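Local coordinates for protein beta-agarase (Persicobacter, PDB 6AII) that probably hydrolyses the beta-1,4 linkages of agarose to yield neoagarobiose, using a catalytic domain of glycoside hydrolase family 16, at residues T86-N91 against G95-L100; P101-G106 against G296-D301; V124-A127 against A132-V135; E150-L155 against Q289-L294. One frame throughout, in Å; residues are numbered along the deposited sequence.

Contact 1. Residues T86-N91 against G95-L100; sequences TKTFRN and GTYHTL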
loop_
_atom_site.group_PDB
_atom_site.type_symbol
_atom_site.label_atom_id
_atom_site.label_comp_id
_atom_site.label_asym_id
_atom_site.label_seq_id
_atom_site.Cartn_x
_atom_site.Cartn_y
_atom_site.Cartn_z
ATOM N N THR A 86 -7.209 -12.945 22.439
ATOM C CA THR A 86 -5.872 -12.349 22.514
ATOM C C THR A 86 -4.998 -12.978 21.466
ATOM O O THR A 86 -5.182 -14.143 20.981
ATOM C CB THR A 86 -5.244 -12.546 23.926
ATOM O OG1 THR A 86 -5.057 -13.963 24.022
ATOM C CG2 THR A 86 -6.062 -11.882 24.991
ATOM N N LYS A 87 -3.959 -12.206 21.064
ATOM C CA LYS A 87 -2.881 -12.726 20.317
ATOM C C LYS A 87 -1.528 -12.305 20.922
ATOM O O LYS A 87 -1.339 -11.184 21.401
ATOM C CB LYS A 87 -2.931 -12.331 18.838
ATOM C CG LYS A 87 -1.766 -12.797 17.999
ATOM C CD LYS A 87 -1.924 -12.606 16.495
ATOM C CE LYS A 87 -0.746 -13.117 15.729
ATOM N NZ LYS A 87 -0.767 -12.778 14.282
ATOM N N THR A 88 -0.622 -13.285 20.955
ATOM C CA THR A 88 0.729 -13.139 21.456
ATOM C C THR A 88 1.687 -13.002 20.280
ATOM O O THR A 88 1.613 -13.783 19.341
ATOM C CB THR A 88 1.070 -14.290 22.404
ATOM O OG1 THR A 88 0.142 -14.255 23.479
ATOM C CG2 THR A 88 2.469 -14.120 22.941
ATOM N N PHE A 89 2.524 -11.973 20.256
ATOM C CA PHE A 89 3.355 -11.658 19.115
ATOM C C PHE A 89 4.726 -11.149 19.521
ATOM O O PHE A 89 4.906 -10.646 20.651
ATOM C CB PHE A 89 2.671 -10.582 18.256
ATOM C CG PHE A 89 2.392 -9.316 19.046
ATOM C CD1 PHE A 89 1.248 -9.148 19.818
ATOM C CD2 PHE A 89 3.330 -8.293 19.020
ATOM C CE1 PHE A 89 1.031 -7.974 20.509
ATOM C CE2 PHE A 89 3.115 -7.125 19.735
ATOM C CZ PHE A 89 1.972 -6.975 20.477
ATOM N N ARG A 90 5.673 -11.232 18.610
ATOM C CA ARG A 90 7.070 -10.856 18.911
ATOM C C ARG A 90 7.247 -9.374 18.601
ATOM O O ARG A 90 6.778 -8.884 17.587
ATOM C CB ARG A 90 7.989 -11.771 18.079
ATOM C CG ARG A 90 9.301 -12.207 18.710
ATOM C CD ARG A 90 10.101 -13.206 17.852
ATOM N NE ARG A 90 9.541 -14.581 17.757
ATOM C CZ ARG A 90 10.101 -15.720 18.253
ATOM N NH1 ARG A 90 9.537 -16.928 18.020
ATOM N NH2 ARG A 90 11.206 -15.619 18.996
ATOM N N ASN A 91 7.882 -8.665 19.504
ATOM C CA ASN A 91 8.400 -7.308 19.233
ATOM C C ASN A 91 9.629 -7.420 18.320
ATOM O O ASN A 91 10.686 -7.930 18.713
ATOM C CB ASN A 91 8.699 -6.588 20.537
ATOM C CG ASN A 91 9.265 -5.202 20.303
ATOM O OD1 ASN A 91 9.365 -4.750 19.180
ATOM N ND2 ASN A 91 9.628 -4.525 21.359
ATOM N N GLY A 95 12.943 -9.077 19.996
ATOM C CA GLY A 95 12.786 -10.513 20.045
ATOM C C GLY A 95 11.863 -10.990 21.153
ATOM O O GLY A 95 11.718 -12.216 21.235
ATOM N N THR A 96 11.254 -10.125 21.972
ATOM C CA THR A 96 10.402 -10.588 23.068
ATOM C C THR A 96 8.912 -10.642 22.682
ATOM O O THR A 96 8.435 -9.882 21.893
ATOM C CB THR A 96 10.515 -9.758 24.347
ATOM O OG1 THR A 96 10.037 -8.439 24.104
ATOM C CG2 THR A 96 11.931 -9.817 24.895
ATOM N N TYR A 97 8.203 -11.565 23.305
ATOM C CA TYR A 97 6.765 -11.746 23.099
ATOM C C TYR A 97 5.944 -10.904 24.068
ATOM O O TYR A 97 6.252 -10.680 25.247
ATOM C CB TYR A 97 6.384 -13.226 23.242
ATOM C CG TYR A 97 6.536 -14.037 22.009
ATOM C CD1 TYR A 97 5.619 -13.930 20.969
ATOM C CD2 TYR A 97 7.589 -14.900 21.823
ATOM C CE1 TYR A 97 5.663 -14.728 19.842
ATOM C CE2 TYR A 97 7.678 -15.665 20.678
ATOM C CZ TYR A 97 6.702 -15.628 19.698
ATOM O OH TYR A 97 6.757 -16.384 18.550
ATOM N N HIS A 98 4.835 -10.393 23.533
ATOM C CA HIS A 98 3.819 -9.608 24.210
ATOM C C HIS A 98 2.434 -10.071 23.809
ATOM O O HIS A 98 2.273 -10.593 22.710
ATOM C CB HIS A 98 3.948 -8.129 23.787
ATOM C CG HIS A 98 5.319 -7.609 24.108
ATOM N ND1 HIS A 98 5.519 -6.818 25.196
ATOM C CD2 HIS A 98 6.512 -7.748 23.480
ATOM C CE1 HIS A 98 6.789 -6.473 25.212
ATOM N NE2 HIS A 98 7.433 -7.068 24.232
ATOM N N THR A 99 1.469 -9.836 24.691
ATOM C CA THR A 99 0.113 -10.261 24.430
ATOM C C THR A 99 -0.782 -9.023 24.442
ATOM O O THR A 99 -0.694 -8.185 25.336
ATOM C CB THR A 99 -0.373 -11.265 25.483
ATOM O OG1 THR A 99 0.539 -12.362 25.421
ATOM C CG2 THR A 99 -1.783 -11.745 25.224
ATOM N N LEU A 100 -1.689 -8.931 23.461
ATOM C CA LEU A 100 -2.712 -7.929 23.428
ATOM C C LEU A 100 -4.022 -8.564 22.961
ATOM O O LEU A 100 -3.987 -9.545 22.281
ATOM C CB LEU A 100 -2.336 -6.794 22.448
ATOM C CG LEU A 100 -1.214 -5.849 22.904
ATOM C CD1 LEU A 100 -0.867 -4.891 21.786
ATOM C CD2 LEU A 100 -1.611 -5.036 24.145
HETATM O O HOH W 1 9.667 -5.341 24.064
#
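Tyr97 and Arg90 meet because the tyrosine CG stands beside its own backbone N (chi1 -86°), leaning the ring across the partner strand, while the arginine chain bends at chi3 (-71°) to bring its guanidinium to the hydroxyl end of that ring. The setting is an antiparallel beta hairpin, strand 86-90 returning as the start of strand 97-110. Arg90 CG sits above the middle of the Tyr97 ring, 4.3 Å from its centroid, in a CH-pi contact. Farther out, Tyr97 CE2 lies over one face of the guanidinium, the two planes well away from parallel, and Arg90 NH1 makes a weak bond to Tyr97 OH. On the same exposed face, the hydroxyls Thr88 OG1 and Thr99 OG1 share a hydrogen bond of 2.7 Å. The opposite face carries Phe89, His98 and Leu100, which meet helix 290-294. Leu100 CD1 reaches the Phe89 ring at its edge, 3.8 Å from CZ, while His98 O lies over one face of that ring. Lys87 pairs with Leu100, and Phe89 with His98, each by two backbone bonds. At the turn, Asn91 N to Thr96 O and Gly95 N to Asn91 O close the hairpin. Asn91 OD1 takes the N-H of His93. His98 NE2 bonds to Thr96 OG1 and, at 2.8 Å, to a water that accepts from Asn91 ND2 at 2.8 Å.

Contact 2. Residues P101-G106 against G296-D301; sequences PATQMG and GRYPTD
Tyr298 reaches Pro101 and Thr103 mainly through its hydroxyl, joining the loop between helices 290-294 and 301-306 to strand 97-110 of the family 16 beta-sandwich. The hydrogen bonds come first. Thr103 OG1 donates to Tyr298 OH at 2.6 Å, and Tyr298 OH in turn donates to Pro101 O, also at 2.6 Å, a chain of two hydrogen bonds running from threonine through phenol to carbonyl. The second bond uses a lone pair in the carbonyl plane of Pro101, with a C=O...O angle of 143°. Because the phenol both gives and receives, its rotation about the C-O bond is likely to be fixed. Thr103 N is also near Tyr298 OH, but at too poor an angle to bond.

Torsion and packing explain the reach. With CG anti to the backbone N (chi1 -172°), the Tyr298 ring extends from its loop to the strand, and Pro101 O arrives at the ring edge, 3.3 Å from CE1. The backbones themselves stay apart, Thr103 CA lying 8.3 Å from Pro299 CA. The Tyr298 side chain also touches Pro61, Ala288 and Ala293.

Charged and capping interactions complete the loop. Arg82 binds both sides, taking Ala102 O and Thr103 OG1 from the strand and Pro299 O from the loop, with a salt bridge to Asp301. Gly296 ends helix 290-294 in a Schellman motif with positive phi, and Thr300 N-caps helix 301-306 through OG1.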
loop_
_atom_site.group_PDB
_atom_site.type_symbol
_atom_site.label_atom_id
_atom_site.label_comp_id
_atom_site.label_asym_id
_atom_site.label_seq_id
_atom_site.Cartn_x
_atom_site.Cartn_y
_atom_site.Cartn_z
ATOM N N PRO A 101 -5.146 -7.882 23.237
ATOM C CA PRO A 101 -6.389 -8.190 22.498
ATOM C C PRO A 101 -6.063 -8.110 20.999
ATOM O O PRO A 101 -5.462 -7.132 20.530
ATOM C CB PRO A 101 -7.421 -7.140 22.953
ATOM C CG PRO A 101 -6.842 -6.624 24.268
ATOM C CD PRO A 101 -5.345 -6.632 24.015
ATOM N N ALA A 102 -6.479 -9.110 20.257
ATOM C CA ALA A 102 -6.229 -9.121 18.825
ATOM C C ALA A 102 -7.232 -8.208 18.090
ATOM O O ALA A 102 -8.278 -7.792 18.623
ATOM C CB ALA A 102 -6.347 -10.516 18.307
ATOM N N THR A 103 -6.860 -7.911 16.859
ATOM C CA THR A 103 -7.830 -7.298 15.936
ATOM C C THR A 103 -7.914 -8.183 14.706
ATOM O O THR A 103 -6.882 -8.408 14.013
ATOM C CB THR A 103 -7.439 -5.844 15.621
ATOM O OG1 THR A 103 -7.169 -5.115 16.811
ATOM C CG2 THR A 103 -8.489 -5.139 14.759
ATOM N N GLN A 104 -9.097 -8.698 14.361
ATOM C CA GLN A 104 -9.288 -9.455 13.184
ATOM C C GLN A 104 -9.344 -8.499 11.998
ATOM O O GLN A 104 -9.966 -7.434 12.158
ATOM C CB GLN A 104 -10.539 -10.322 13.259
ATOM C CG GLN A 104 -10.436 -11.445 14.325
ATOM C CD GLN A 104 -10.637 -10.941 15.723
ATOM O OE1 GLN A 104 -11.622 -10.236 16.050
ATOM N NE2 GLN A 104 -9.658 -11.267 16.625
ATOM N N MET A 105 -8.632 -8.856 10.957
ATOM C CA MET A 105 -8.379 -7.878 9.886
ATOM C C MET A 105 -8.373 -8.572 8.557
ATOM O O MET A 105 -8.429 -9.774 8.480
ATOM C CB MET A 105 -7.038 -7.176 10.148
ATOM C CG MET A 105 -7.124 -6.176 11.279
ATOM S SD MET A 105 -5.515 -5.393 11.611
ATOM C CE MET A 105 -5.956 -3.712 11.936
ATOM N N GLY A 106 -8.320 -7.819 7.463
ATOM C CA GLY A 106 -8.311 -8.437 6.158
ATOM C C GLY A 106 -7.050 -8.161 5.371
ATOM O O GLY A 106 -6.310 -7.158 5.593
ATOM N N GLY A 296 0.511 1.788 21.764
ATOM C CA GLY A 296 -0.819 2.171 22.020
ATOM C C GLY A 296 -1.534 2.711 20.772
ATOM O O GLY A 296 -2.740 3.041 20.852
ATOM N N ARG A 297 -0.806 2.699 19.634
ATOM C CA ARG A 297 -1.389 3.117 18.331
ATOM C C ARG A 297 -2.067 1.876 17.717
ATOM O O ARG A 297 -1.636 1.280 16.744
ATOM C CB ARG A 297 -0.307 3.738 17.454
ATOM C CG ARG A 297 0.196 5.085 17.986
ATOM C CD ARG A 297 1.254 5.770 17.128
ATOM N NE ARG A 297 2.358 4.905 16.840
ATOM C CZ ARG A 297 3.552 4.938 17.419
ATOM N NH1 ARG A 297 3.762 5.733 18.461
ATOM N NH2 ARG A 297 4.518 4.203 16.916
ATOM N N TYR A 298 -3.250 1.653 18.249
ATOM C CA TYR A 298 -3.976 0.449 18.105
ATOM C C TYR A 298 -5.434 0.742 18.474
ATOM O O TYR A 298 -5.673 1.464 19.449
ATOM C CB TYR A 298 -3.360 -0.519 19.148
ATOM C CG TYR A 298 -3.857 -1.920 19.033
ATOM C CD1 TYR A 298 -4.467 -2.620 20.067
ATOM C CD2 TYR A 298 -3.773 -2.514 17.774
ATOM C CE1 TYR A 298 -4.831 -3.946 19.904
ATOM C CE2 TYR A 298 -4.206 -3.811 17.575
ATOM C CZ TYR A 298 -4.699 -4.540 18.647
ATOM O OH TYR A 298 -5.100 -5.783 18.317
ATOM N N PRO A 299 -6.449 0.257 17.737
ATOM C CA PRO A 299 -7.840 0.707 18.083
ATOM C C PRO A 299 -8.279 0.326 19.500
ATOM O O PRO A 299 -8.000 -0.803 19.927
ATOM C CB PRO A 299 -8.716 0.006 17.083
ATOM C CG PRO A 299 -7.806 -0.203 15.892
ATOM C CD PRO A 299 -6.497 -0.574 16.547
ATOM N N THR A 300 -8.814 1.287 20.200
ATOM C CA THR A 300 -9.429 0.964 21.520
ATOM C C THR A 300 -10.730 0.229 21.260
ATOM O O THR A 300 -11.328 0.344 20.234
ATOM C CB THR A 300 -9.660 2.216 22.359
ATOM O OG1 THR A 300 -10.595 3.079 21.719
ATOM C CG2 THR A 300 -8.391 2.995 22.578
ATOM N N ASP A 301 -11.269 -0.442 22.302
ATOM C CA ASP A 301 -12.609 -0.981 22.207
ATOM C C ASP A 301 -13.639 0.107 21.925
ATOM O O ASP A 301 -14.555 -0.105 21.108
ATOM C CB ASP A 301 -12.947 -1.681 23.532
ATOM C CG ASP A 301 -12.210 -2.977 23.801
ATOM O OD1 ASP A 301 -11.426 -3.458 22.937
ATOM O OD2 ASP A 301 -12.471 -3.541 24.913
#

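Contact 3. Residues V124-A127 against A132-V135; sequences VKIA and ANNV
Val124 opens this contact across the two sheets of the sandwich, near the end of strand 118-125, where its CG1 lies 4.4 Å from CG2 of Val135. This is a loose apolar touch between residues that both point inward from their strands. Lys125 points away, its NZ bonding to Ile126 O of the next residue. Ile126 begins the loop that leaves the strand. Its CG2, held anti to the backbone N (chi1 -76° for CG1), comes down on the amide carbon of Asn133, CG2 to CG being 3.7 Å, so that the methyl covers the polar group from one side. Ala127 supplies the one hydrogen bond between the segments: its backbone N donates to Asn133 OD1 at 2.9 Å, with an N-H...O angle of 166°. The bond is straight at the hydrogen, yet the donor stands some 40° out of the plane of the amide carbonyl. Ala127 CB rests 3.6 Å from the same oxygen. The other arm of the amide, Asn133 ND2, makes a weak bond to Phe131 O, which probably helps to set which way the group is turned. A short connection that includes Phe131 joins strand 118-125 of one sheet to strand 132-139 of the other. Asn133 and Val135 touch Met313 of strand 312-325, Val135 also touches Ile148 and Leu282, and Ile126 touches Trp212 and Asn151 of strand 144-151.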
loop_
_atom_site.group_PDB
_atom_site.type_symbol
_atom_site.label_atom_id
_atom_site.label_comp_id
_atom_site.label_asym_id
_atom_site.label_seq_id
_atom_site.Cartn_x
_atom_site.Cartn_y
_atom_site.Cartn_z
ATOM N N VAL A 124 -8.927 4.616 -2.892
ATOM C CA VAL A 124 -9.162 4.010 -1.596
ATOM C C VAL A 124 -9.780 5.049 -0.674
ATOM O O VAL A 124 -9.459 6.229 -0.788
ATOM C CB VAL A 124 -7.860 3.462 -1.004
ATOM C CG1 VAL A 124 -7.301 2.326 -1.861
ATOM C CG2 VAL A 124 -6.839 4.527 -0.766
ATOM N N LYS A 125 -10.534 4.559 0.304
ATOM C CA LYS A 125 -10.907 5.390 1.426
ATOM C C LYS A 125 -10.250 4.787 2.677
ATOM O O LYS A 125 -10.682 3.740 3.156
ATOM C CB LYS A 125 -12.422 5.430 1.600
ATOM C CG LYS A 125 -12.978 6.684 2.241
ATOM C CD LYS A 125 -12.672 6.809 3.650
ATOM C CE LYS A 125 -13.281 5.754 4.530
ATOM N NZ LYS A 125 -12.850 6.037 5.936
ATOM N N ILE A 126 -9.171 5.415 3.046
ATOM C CA ILE A 126 -8.386 4.985 4.233
ATOM C C ILE A 126 -9.307 4.998 5.465
ATOM O O ILE A 126 -10.105 5.907 5.642
ATOM C CB ILE A 126 -7.160 5.876 4.331
ATOM C CG1 ILE A 126 -6.158 5.415 3.249
ATOM C CG2 ILE A 126 -6.533 5.784 5.752
ATOM C CD1 ILE A 126 -5.060 6.324 2.921
ATOM N N ALA A 127 -9.213 3.951 6.278
ATOM C CA ALA A 127 -10.018 3.835 7.495
ATOM C C ALA A 127 -9.741 5.010 8.442
ATOM O O ALA A 127 -8.597 5.373 8.656
ATOM C CB ALA A 127 -9.723 2.558 8.184
ATOM N N ALA A 132 -2.711 0.458 10.145
ATOM C CA ALA A 132 -2.051 0.609 8.839
ATOM C C ALA A 132 -3.000 0.219 7.717
ATOM O O ALA A 132 -3.736 -0.756 7.831
ATOM C CB ALA A 132 -0.805 -0.208 8.745
ATOM N N ASN A 133 -3.006 1.076 6.670
ATOM C CA ASN A 133 -3.774 0.889 5.462
ATOM C C ASN A 133 -2.739 0.854 4.324
ATOM O O ASN A 133 -2.114 1.861 4.046
ATOM C CB ASN A 133 -4.756 2.034 5.257
ATOM C CG ASN A 133 -5.842 2.159 6.290
ATOM O OD1 ASN A 133 -7.017 2.053 5.867
ATOM N ND2 ASN A 133 -5.496 2.501 7.561
ATOM N N ASN A 134 -2.547 -0.314 3.684
ATOM C CA ASN A 134 -1.390 -0.535 2.831
ATOM C C ASN A 134 -1.819 -0.971 1.406
ATOM O O ASN A 134 -2.725 -1.750 1.251
ATOM C CB ASN A 134 -0.525 -1.658 3.371
ATOM C CG ASN A 134 0.097 -1.366 4.721
ATOM O OD1 ASN A 134 0.460 -0.231 5.045
ATOM N ND2 ASN A 134 0.225 -2.451 5.486
ATOM N N VAL A 135 -1.116 -0.448 0.435
ATOM C CA VAL A 135 -1.213 -0.838 -0.971
ATOM C C VAL A 135 0.236 -1.032 -1.450
ATOM O O VAL A 135 1.038 -0.100 -1.428
ATOM C CB VAL A 135 -1.920 0.205 -1.847
ATOM C CG1 VAL A 135 -2.083 -0.339 -3.258
ATOM C CG2 VAL A 135 -3.258 0.614 -1.293
#

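Contact 4. Residues E150-L155 against Q289-L294; sequences ENYGGL and QDWNAL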
loop_
_atom_site.group_PDB
_atom_site.type_symbol
_atom_site.label_atom_id
_atom_site.label_comp_id
_atom_site.label_asym_id
_atom_site.label_seq_id
_atom_site.Cartn_x
_atom_site.Cartn_y
_atom_site.Cartn_z
ATOM N N GLU A 150 1.765 3.344 2.279
ATOM C CA GLU A 150 1.644 2.879 3.632
ATOM C C GLU A 150 1.196 4.087 4.440
ATOM O O GLU A 150 1.827 5.143 4.406
ATOM C CB GLU A 150 2.923 2.289 4.273
ATOM C CG GLU A 150 3.527 1.200 3.453
ATOM C CD GLU A 150 4.791 0.676 4.135
ATOM O OE1 GLU A 150 5.853 1.051 3.623
ATOM O OE2 GLU A 150 4.690 -0.015 5.222
ATOM N N ASN A 151 0.054 3.954 5.067
ATOM C CA ASN A 151 -0.566 5.049 5.782
ATOM C C ASN A 151 -1.184 4.498 7.051
ATOM O O ASN A 151 -1.496 3.287 7.069
ATOM C CB ASN A 151 -1.624 5.684 4.877
ATOM C CG ASN A 151 -2.585 6.597 5.610
ATOM O OD1 ASN A 151 -3.566 6.089 6.132
ATOM N ND2 ASN A 151 -2.154 7.808 5.840
ATOM N N TYR A 152 -1.275 5.319 8.071
ATOM C CA TYR A 152 -1.642 4.842 9.370
ATOM C C TYR A 152 -2.986 5.324 9.861
ATOM O O TYR A 152 -3.261 5.320 11.094
ATOM C CB TYR A 152 -0.475 5.202 10.303
ATOM C CG TYR A 152 0.737 4.395 9.917
ATOM C CD1 TYR A 152 0.860 3.063 10.314
ATOM C CD2 TYR A 152 1.642 4.896 9.018
ATOM C CE1 TYR A 152 1.942 2.299 9.899
ATOM C CE2 TYR A 152 2.716 4.145 8.580
ATOM C CZ TYR A 152 2.849 2.839 9.017
ATOM O OH TYR A 152 3.860 2.058 8.531
ATOM N N GLY A 153 -3.896 5.758 9.007
ATOM C CA GLY A 153 -5.288 5.904 9.346
ATOM C C GLY A 153 -5.614 7.266 9.977
ATOM O O GLY A 153 -5.118 8.336 9.558
ATOM N N GLY A 154 -6.461 7.201 10.976
ATOM C CA GLY A 154 -7.038 8.390 11.569
ATOM C C GLY A 154 -6.452 8.740 12.919
ATOM O O GLY A 154 -5.503 8.129 13.376
ATOM N N LEU A 155 -7.078 9.698 13.612
ATOM C CA LEU A 155 -6.514 10.175 14.863
ATOM C C LEU A 155 -7.103 9.467 16.088
ATOM O O LEU A 155 -6.578 9.668 17.170
ATOM C CB LEU A 155 -6.787 11.685 14.956
ATOM C CG LEU A 155 -6.163 12.531 13.867
ATOM C CD1 LEU A 155 -6.545 13.997 14.089
ATOM C CD2 LEU A 155 -4.655 12.396 13.843
ATOM N N GLN A 289 0.822 -3.316 13.334
ATOM C CA GLN A 289 2.192 -3.786 13.453
ATOM C C GLN A 289 2.619 -3.721 14.930
ATOM O O GLN A 289 2.111 -2.911 15.717
ATOM C CB GLN A 289 3.130 -2.933 12.589
ATOM C CG GLN A 289 2.682 -2.961 11.127
ATOM C CD GLN A 289 2.862 -1.656 10.372
ATOM O OE1 GLN A 289 3.345 -0.653 10.901
ATOM N NE2 GLN A 289 2.428 -1.666 9.132
ATOM N N ASP A 290 3.595 -4.571 15.274
ATOM C CA ASP A 290 4.092 -4.675 16.638
ATOM C C ASP A 290 4.465 -3.317 17.243
ATOM O O ASP A 290 3.974 -3.012 18.310
ATOM C CB ASP A 290 5.345 -5.581 16.695
ATOM C CG ASP A 290 6.543 -5.304 15.789
ATOM O OD1 ASP A 290 6.571 -4.356 14.991
ATOM O OD2 ASP A 290 7.390 -6.170 15.734
ATOM N N TRP A 291 5.231 -2.530 16.477
ATOM C CA TRP A 291 5.810 -1.213 16.978
ATOM C C TRP A 291 4.646 -0.239 17.297
ATOM O O TRP A 291 4.554 0.330 18.399
ATOM C CB TRP A 291 6.834 -0.629 15.968
ATOM C CG TRP A 291 6.437 -0.472 14.517
ATOM C CD1 TRP A 291 6.451 -1.439 13.537
ATOM C CD2 TRP A 291 6.096 0.746 13.832
ATOM N NE1 TRP A 291 6.082 -0.922 12.318
ATOM C CE2 TRP A 291 5.854 0.423 12.469
ATOM C CE3 TRP A 291 5.944 2.082 14.233
ATOM C CZ2 TRP A 291 5.461 1.387 11.529
ATOM C CZ3 TRP A 291 5.530 3.022 13.302
ATOM C CH2 TRP A 291 5.315 2.683 11.963
ATOM N N ASN A 292 3.670 -0.231 16.425
ATOM C CA ASN A 292 2.554 0.638 16.649
ATOM C C ASN A 292 1.702 0.138 17.836
ATOM O O ASN A 292 1.270 0.901 18.678
ATOM C CB ASN A 292 1.713 0.832 15.390
ATOM C CG ASN A 292 2.322 1.810 14.402
ATOM O OD1 ASN A 292 2.659 2.944 14.762
ATOM N ND2 ASN A 292 2.400 1.406 13.139
ATOM N N ALA A 293 1.375 -1.151 17.831
ATOM C CA ALA A 293 0.480 -1.673 18.846
ATOM C C ALA A 293 1.090 -1.533 20.246
ATOM O O ALA A 293 0.332 -1.108 21.152
ATOM C CB ALA A 293 0.150 -3.094 18.565
ATOM N N LEU A 294 2.411 -1.756 20.321
ATOM C CA LEU A 294 3.041 -1.686 21.673
ATOM C C LEU A 294 3.076 -0.238 22.185
ATOM O O LEU A 294 3.067 0.015 23.418
ATOM C CB LEU A 294 4.435 -2.302 21.587
ATOM C CG LEU A 294 4.499 -3.833 21.412
ATOM C CD1 LEU A 294 5.889 -4.306 21.052
ATOM C CD2 LEU A 294 3.947 -4.507 22.641
HETATM O O HOH W 2 2.591 -0.119 6.872
#
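Gln289, the N-cap residue of helix 290-294, meets Tyr152 through its amide oxygen: OE1 lies in the ring plane at the edge, 3.4 Å from CE1, and the amide stands at 80° to the ring. Its NE2 is bound to Glu287 and also donates to a water, 2.7 Å away, which bonds to Tyr152 OH at 3.0 Å and donates to Glu150 OE2 at 2.7 Å. Trp291 follows, CG set between its backbone N and carbonyl carbon (chi1 52°), which swings the indole out to Tyr152. Its six-membered ring points an edge at the tyrosine face in an offset edge-to-face pair, centroids 5.5 Å apart and planes at 65°, while Tyr152 OH comes to 3.5 Å from Trp291 CZ2. Asn292 ND2 then approaches the tyrosine obliquely, 3.4 Å from CE1, and lies over a rim of the indole face; its OD1 is taken by Arg297 NE. Glu150 ends an E-I-D-I-C-E run on strand 144-151 that resembles the family 16 signature, consistent with a place near the active site. Tyr152 lies just beyond that strand, beside Ala132 of strand 132-139 and against helix 290-294.

Along the chain contact 1 closes first; contacts 3 and 4 then fall, in that order, within the loop closed by contact 2. All four reach the same mixed sheet. Contacts 1 and 2 share strand 97-110, their centres about 13 Å apart, and helix 290-294 ties contact 4 to both: Leu294 packs on Asn91 and His98, and Ala293 on Tyr298. Contacts 3 and 4, about 11 Å apart, meet along neighbouring strands 132-139 and 144-151, where Asn133 N bonds to Asn151 O. Contacts 1 and 3 do not touch. The set runs from a surface hairpin (contact 1) to the buried interior between the two sheets (contact 3), with contact 4 probably near the active site.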